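Local coordinates for integron cassette protein (Vibrio cholerae, PDB 3FY6), which is of unknown function but is encoded by a mobile integron gene cassette and forms a two-chain assembly in the crystal, at residues M9-L14 and T26-H32; W57-Q63 and T77-Q82. All blocks are in the same frame, centred on the assembly; numbering follows the deposited sequence.

Contact 1: residues M9-L14 and T26-H32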
loop_
_atom_site.group_PDB
_atom_site.type_symbol
_atom_site.label_atom_id
_atom_site.label_comp_id
_atom_site.label_asym_id
_atom_site.label_seq_id
_atom_site.Cartn_x
_atom_site.Cartn_y
_atom_site.Cartn_z
HETATM N N MSE A 9 27.782 -6.090 9.355
HETATM C CA MSE A 9 26.515 -6.782 9.112
HETATM C C MSE A 9 25.620 -6.730 10.349
HETATM O O MSE A 9 26.059 -7.039 11.458
HETATM C CB MSE A 9 26.767 -8.235 8.716
HETATM C CG MSE A 9 25.511 -9.104 8.650
HETATM SE SE MSE A 9 25.008 -9.938 10.346
HETATM C CE MSE A 9 23.362 -10.832 9.798
ATOM N N THR A 10 24.364 -6.331 10.180
ATOM C CA THR A 10 23.470 -6.293 11.332
ATOM C C THR A 10 22.077 -6.808 11.027
ATOM O O THR A 10 21.672 -6.923 9.869
ATOM C CB THR A 10 23.388 -4.891 11.966
ATOM O OG1 THR A 10 22.466 -4.078 11.233
ATOM C CG2 THR A 10 24.752 -4.237 11.951
ATOM N N GLU A 11 21.350 -7.126 12.086
ATOM C CA GLU A 11 20.056 -7.767 11.957
ATOM C C GLU A 11 19.034 -6.958 12.727
ATOM O O GLU A 11 19.268 -6.571 13.864
ATOM C CB GLU A 11 20.130 -9.186 12.511
ATOM C CG GLU A 11 19.122 -10.146 11.922
ATOM C CD GLU A 11 19.471 -11.598 12.218
ATOM O OE1 GLU A 11 19.477 -11.978 13.408
ATOM O OE2 GLU A 11 19.737 -12.357 11.261
ATOM N N VAL A 12 17.904 -6.687 12.093
ATOM C CA VAL A 12 16.832 -5.963 12.743
ATOM C C VAL A 12 15.604 -6.874 12.810
ATOM O O VAL A 12 15.181 -7.420 11.798
ATOM C CB VAL A 12 16.495 -4.678 11.957
ATOM C CG1 VAL A 12 15.465 -3.853 12.701
ATOM C CG2 VAL A 12 17.766 -3.860 11.725
ATOM N N ASN A 13 15.049 -7.055 14.003
ATOM C CA ASN A 13 13.832 -7.836 14.148
ATOM C C ASN A 13 12.633 -6.904 14.219
ATOM O O ASN A 13 12.558 -6.055 15.092
ATOM C CB ASN A 13 13.900 -8.735 15.391
ATOM C CG ASN A 13 14.684 -10.017 15.139
ATOM O OD1 ASN A 13 15.629 -10.036 14.358
ATOM N ND2 ASN A 13 14.277 -11.098 15.792
ATOM N N LEU A 14 11.700 -7.063 13.288
ATOM C CA LEU A 14 10.539 -6.181 13.217
ATOM C C LEU A 14 9.262 -6.945 13.576
ATOM O O LEU A 14 9.122 -8.113 13.243
ATOM C CB LEU A 14 10.427 -5.579 11.813
ATOM C CG LEU A 14 11.600 -4.696 11.371
ATOM C CD1 LEU A 14 11.425 -4.254 9.922
ATOM C CD2 LEU A 14 11.723 -3.484 12.290
ATOM N N THR A 26 7.332 -11.963 13.435
ATOM C CA THR A 26 8.678 -11.406 13.415
ATOM C C THR A 26 9.225 -11.434 11.995
ATOM O O THR A 26 9.355 -12.494 11.391
ATOM C CB THR A 26 9.630 -12.178 14.363
ATOM O OG1 THR A 26 9.097 -12.178 15.696
ATOM C CG2 THR A 26 11.026 -11.541 14.371
ATOM N N TYR A 27 9.504 -10.261 11.445
ATOM C CA TYR A 27 10.192 -10.186 10.163
ATOM C C TYR A 27 11.645 -9.865 10.454
ATOM O O TYR A 27 11.944 -8.869 11.109
ATOM C CB TYR A 27 9.579 -9.102 9.287
ATOM C CG TYR A 27 8.278 -9.518 8.647
ATOM C CD1 TYR A 27 7.158 -9.791 9.422
ATOM C CD2 TYR A 27 8.169 -9.638 7.264
ATOM C CE1 TYR A 27 5.962 -10.173 8.837
ATOM C CE2 TYR A 27 6.975 -10.022 6.666
ATOM C CZ TYR A 27 5.876 -10.287 7.456
ATOM O OH TYR A 27 4.698 -10.681 6.870
ATOM N N ILE A 28 12.551 -10.716 9.990
ATOM C CA ILE A 28 13.965 -10.513 10.284
ATOM C C ILE A 28 14.662 -9.872 9.093
ATOM O O ILE A 28 14.707 -10.438 8.003
ATOM C CB ILE A 28 14.666 -11.827 10.676
ATOM C CG1 ILE A 28 13.885 -12.528 11.785
ATOM C CG2 ILE A 28 16.096 -11.553 11.147
ATOM C CD1 ILE A 28 14.428 -13.894 12.148
ATOM N N VAL A 29 15.175 -8.669 9.303
ATOM C CA VAL A 29 15.909 -7.966 8.267
ATOM C C VAL A 29 17.408 -8.133 8.478
ATOM O O VAL A 29 17.947 -7.715 9.498
ATOM C CB VAL A 29 15.586 -6.467 8.281
ATOM C CG1 VAL A 29 16.250 -5.777 7.093
ATOM C CG2 VAL A 29 14.076 -6.249 8.245
ATOM N N GLU A 30 18.081 -8.753 7.516
ATOM C CA GLU A 30 19.530 -8.882 7.580
ATOM C C GLU A 30 20.180 -7.871 6.644
ATOM O O GLU A 30 19.985 -7.930 5.429
ATOM C CB GLU A 30 19.971 -10.293 7.187
ATOM C CG GLU A 30 20.054 -11.280 8.324
ATOM C CD GLU A 30 20.968 -12.453 8.001
ATOM O OE1 GLU A 30 21.823 -12.312 7.095
ATOM O OE2 GLU A 30 20.839 -13.512 8.655
ATOM N N LEU A 31 20.950 -6.948 7.210
ATOM C CA LEU A 31 21.640 -5.938 6.414
ATOM C C LEU A 31 23.099 -6.317 6.244
ATOM O O LEU A 31 23.805 -6.521 7.222
ATOM C CB LEU A 31 21.558 -4.570 7.094
ATOM C CG LEU A 31 20.158 -4.103 7.467
ATOM C CD1 LEU A 31 20.216 -2.790 8.216
ATOM C CD2 LEU A 31 19.328 -3.967 6.213
ATOM N N HIS A 32 23.540 -6.411 4.996
ATOM C CA HIS A 32 24.942 -6.614 4.678
ATOM C C HIS A 32 25.333 -5.520 3.705
ATOM O O HIS A 32 24.472 -4.849 3.133
ATOM C CB HIS A 32 25.169 -7.970 3.998
ATOM C CG HIS A 32 24.803 -9.148 4.843
ATOM N ND1 HIS A 32 25.742 -9.885 5.536
ATOM C CD2 HIS A 32 23.606 -9.724 5.101
ATOM C CE1 HIS A 32 25.136 -10.864 6.185
ATOM N NE2 HIS A 32 23.840 -10.788 5.939
#

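Contact 2: residues W57-Q63 and T77-Q82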
loop_
_atom_site.group_PDB
_atom_site.type_symbol
_atom_site.label_atom_id
_atom_site.label_comp_id
_atom_site.label_asym_id
_atom_site.label_seq_id
_atom_site.Cartn_x
_atom_site.Cartn_y
_atom_site.Cartn_z
ATOM N N TRP A 57 15.878 -6.559 -6.781
ATOM C CA TRP A 57 14.980 -7.206 -5.824
ATOM C C TRP A 57 14.389 -8.513 -6.337
ATOM O O TRP A 57 14.225 -8.696 -7.542
ATOM C CB TRP A 57 13.821 -6.273 -5.468
ATOM C CG TRP A 57 14.141 -5.257 -4.421
ATOM C CD1 TRP A 57 14.608 -3.993 -4.619
ATOM C CD2 TRP A 57 13.987 -5.414 -3.008
ATOM N NE1 TRP A 57 14.775 -3.357 -3.412
ATOM C CE2 TRP A 57 14.392 -4.207 -2.408
ATOM C CE3 TRP A 57 13.553 -6.465 -2.191
ATOM C CZ2 TRP A 57 14.376 -4.018 -1.027
ATOM C CZ3 TRP A 57 13.540 -6.277 -0.821
ATOM C CH2 TRP A 57 13.945 -5.063 -0.253
ATOM N N SER A 58 14.046 -9.402 -5.408
ATOM C CA SER A 58 13.201 -10.555 -5.704
ATOM C C SER A 58 11.916 -10.063 -6.345
ATOM O O SER A 58 11.457 -8.963 -6.043
ATOM C CB SER A 58 12.831 -11.261 -4.407
ATOM O OG SER A 58 12.206 -10.339 -3.526
ATOM N N GLU A 59 11.329 -10.872 -7.221
ATOM C CA GLU A 59 10.054 -10.524 -7.837
ATOM C C GLU A 59 8.889 -10.723 -6.865
ATOM O O GLU A 59 7.861 -10.063 -6.980
ATOM C CB GLU A 59 9.827 -11.331 -9.119
ATOM C CG GLU A 59 10.690 -10.880 -10.281
ATOM C CD GLU A 59 10.654 -11.855 -11.446
ATOM O OE1 GLU A 59 10.081 -12.958 -11.291
ATOM O OE2 GLU A 59 11.204 -11.516 -12.515
ATOM N N GLU A 60 9.047 -11.649 -5.925
ATOM C CA GLU A 60 8.130 -11.749 -4.798
ATOM C C GLU A 60 8.427 -10.560 -3.884
ATOM O O GLU A 60 9.510 -10.481 -3.308
ATOM C CB GLU A 60 8.378 -13.045 -4.036
ATOM C CG GLU A 60 7.245 -13.464 -3.119
ATOM C CD GLU A 60 6.137 -14.161 -3.868
ATOM O OE1 GLU A 60 5.656 -13.602 -4.878
ATOM O OE2 GLU A 60 5.748 -15.270 -3.455
ATOM N N THR A 61 7.485 -9.626 -3.770
ATOM C CA THR A 61 7.738 -8.395 -3.021
ATOM C C THR A 61 7.448 -8.563 -1.533
ATOM O O THR A 61 6.805 -9.529 -1.115
ATOM C CB THR A 61 6.877 -7.225 -3.542
ATOM O OG1 THR A 61 5.494 -7.522 -3.316
ATOM C CG2 THR A 61 7.117 -6.981 -5.032
ATOM N N LEU A 62 7.916 -7.602 -0.743
ATOM C CA LEU A 62 7.601 -7.537 0.675
ATOM C C LEU A 62 6.095 -7.521 0.868
ATOM O O LEU A 62 5.554 -8.147 1.776
ATOM C CB LEU A 62 8.194 -6.259 1.265
ATOM C CG LEU A 62 8.116 -6.156 2.779
ATOM C CD1 LEU A 62 8.872 -7.318 3.393
ATOM C CD2 LEU A 62 8.689 -4.836 3.243
ATOM N N GLN A 63 5.419 -6.791 -0.008
ATOM C CA GLN A 63 3.975 -6.699 0.031
ATOM C C GLN A 63 3.343 -8.085 -0.143
ATOM O O GLN A 63 2.415 -8.447 0.584
ATOM C CB GLN A 63 3.491 -5.711 -1.041
ATOM C CG GLN A 63 3.905 -4.247 -0.771
ATOM C CD GLN A 63 5.370 -3.920 -1.132
ATOM O OE1 GLN A 63 5.941 -4.485 -2.071
ATOM N NE2 GLN A 63 5.966 -2.981 -0.394
ATOM N N THR A 77 6.310 0.561 0.905
ATOM C CA THR A 77 7.005 -0.038 2.052
ATOM C C THR A 77 8.370 -0.663 1.699
ATOM O O THR A 77 9.358 -0.451 2.391
ATOM C CB THR A 77 6.108 -1.079 2.756
ATOM O OG1 THR A 77 4.896 -0.438 3.180
ATOM C CG2 THR A 77 6.819 -1.674 3.980
ATOM N N GLN A 78 8.420 -1.435 0.624
ATOM C CA GLN A 78 9.640 -2.124 0.254
ATOM C C GLN A 78 10.725 -1.114 -0.079
ATOM O O GLN A 78 11.891 -1.298 0.263
ATOM C CB GLN A 78 9.391 -3.026 -0.949
ATOM C CG GLN A 78 10.626 -3.712 -1.481
ATOM C CD GLN A 78 10.270 -4.846 -2.425
ATOM O OE1 GLN A 78 10.505 -4.769 -3.631
ATOM N NE2 GLN A 78 9.671 -5.890 -1.883
ATOM N N ASN A 79 10.313 -0.043 -0.744
ATOM C CA ASN A 79 11.207 1.023 -1.143
ATOM C C ASN A 79 11.780 1.715 0.099
ATOM O O ASN A 79 12.961 2.065 0.135
ATOM C CB ASN A 79 10.468 2.017 -2.055
ATOM C CG ASN A 79 11.336 3.190 -2.461
ATOM O OD1 ASN A 79 11.298 4.244 -1.836
ATOM N ND2 ASN A 79 12.141 3.005 -3.500
ATOM N N LEU A 80 10.955 1.886 1.126
ATOM C CA LEU A 80 11.454 2.409 2.409
ATOM C C LEU A 80 12.537 1.511 3.005
ATOM O O LEU A 80 13.573 2.000 3.452
ATOM C CB LEU A 80 10.329 2.580 3.425
ATOM C CG LEU A 80 9.191 3.534 3.063
ATOM C CD1 LEU A 80 8.441 3.919 4.326
ATOM C CD2 LEU A 80 9.706 4.770 2.338
ATOM N N PHE A 81 12.308 0.198 3.020
ATOM C CA PHE A 81 13.348 -0.709 3.510
ATOM C C PHE A 81 14.631 -0.505 2.715
ATOM O O PHE A 81 15.723 -0.455 3.280
ATOM C CB PHE A 81 12.921 -2.168 3.393
ATOM C CG PHE A 81 12.009 -2.634 4.495
ATOM C CD1 PHE A 81 10.815 -1.979 4.762
ATOM C CD2 PHE A 81 12.328 -3.759 5.236
ATOM C CE1 PHE A 81 9.961 -2.434 5.764
ATOM C CE2 PHE A 81 11.486 -4.218 6.237
ATOM C CZ PHE A 81 10.300 -3.553 6.503
ATOM N N GLN A 82 14.492 -0.415 1.395
ATOM C CA GLN A 82 15.649 -0.223 0.531
ATOM C C GLN A 82 16.404 1.040 0.932
ATOM O O GLN A 82 17.631 1.051 0.985
ATOM C CB GLN A 82 15.223 -0.141 -0.935
ATOM C CG GLN A 82 16.345 0.251 -1.884
ATOM C CD GLN A 82 15.873 0.314 -3.329
ATOM O OE1 GLN A 82 15.642 -0.710 -3.971
ATOM N NE2 GLN A 82 15.738 1.518 -3.849
#

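Contact 1: residues M9-L14 and T26-H32
Thr10, Val12 and Leu14 pair with Leu31, Val29 and Tyr27 through three antiparallel hydrogen-bonded pairs, two backbone bonds to each. Val12 N reaches Val29 O and Val29 N returns to Val12 O, both at 2.8 Å. Between these pairs Glu11 faces Glu30 and Asn13 faces Ile28 as non-hydrogen-bonded pairs.

On the face of Val12, Leu14 and Val29, the Leu14 CD1 methyl crosses to Val29 CG2 at 3.7 Å, and the Val12 and Val29 CB atoms stand 4.2 Å apart. Helices 77-89 and 95-114 pack on this side, with Phe81 against Leu14 and Val29 and Thr99 against Val12. The other face, with Glu11, Asn13, Ile28 and Glu30, is mixed. A chi1 of -154°, CG roughly anti to the backbone N, carries the Glu11 chain across toward the neighbouring strand, its CG passing the Ile28 CG2 methyl. Glu11 OE2 comes 3.1 Å from Glu30 OE2, a close approach of like charges that would probably raise the proton affinity of one of the carboxylates. Glu30 is held from its own segment, by His32 just past the strand end: His32 NE2 donates to Glu30 OE1 at 2.8 Å. This oxygen lies in the plane of the imidazole and is met on its anti side, the donor 22° out of the carboxylate plane. Selenomethionine Met9 lies alongside His32. Together these residues form part of a beta hairpin at the edge of a five-stranded antiparallel sheet backed by helices.

Contact 2: residues W57-Q63 and T77-Q82
The turn that leaves strand 53-57 and enters helix 62-67 packs here against the first turns of helix 77-89, on the helical side of the sheet. Gln78 and Trp57 make the largest part of the contact. The Gln78 side chain, extended with CG anti to the backbone N (chi1 176°), slides along one face of the indole; its CG sits 3.7 Å from the centroid of the Trp57 six-membered ring, only 7° off the normal, and its amide plane is stacked almost parallel to the ring. One helical turn on, Gln82 meets the indole at its rim: Trp57 NE1 donates to Gln82 OE1 at 2.8 Å, with the acceptor in the ring plane and an N-H...O angle of 152°.

Leu62 makes the apolar part of the contact. Its CD2 methyl stands over the centre of the Phe81 ring, 3.8 Å from the centroid, and also touches Thr77 CG2 at 3.7 Å. Gln63, bent at chi2, brings its amide across the Gln78 stem. Thr61 caps helix 62-67, its OG1 accepting from Asp64 N, while Ile38 of strand 35-40 lies against Trp57, Leu62 and Phe81. The chemistry is therefore divided: Phe81 and Leu62 meet as an apolar CH-pi pair, whereas the indole is covered on one face by the flat amide and CG of Gln78 and hydrogen-bonded at its N-H, which together would restrict rotation of the indole.

From the N terminus, strand 10-18 turns back into strand 23-31, and contact 1 closes this hairpin with 11 residues between its segments. The chain then completes the sheet through strands 35-40, 43-50 and 53-57 before contact 2 opens at the end of the last strand; contact 2 closes a 13-residue excursion that holds most of helix 62-67. The two are in series, neither nested nor crossed, with centres about 14 Å apart. They meet at Phe81 of helix 77-89, whose CZ lies 3.7 Å from Leu14 CD1, so this helix packs against both the first hairpin and the exit from the last strand.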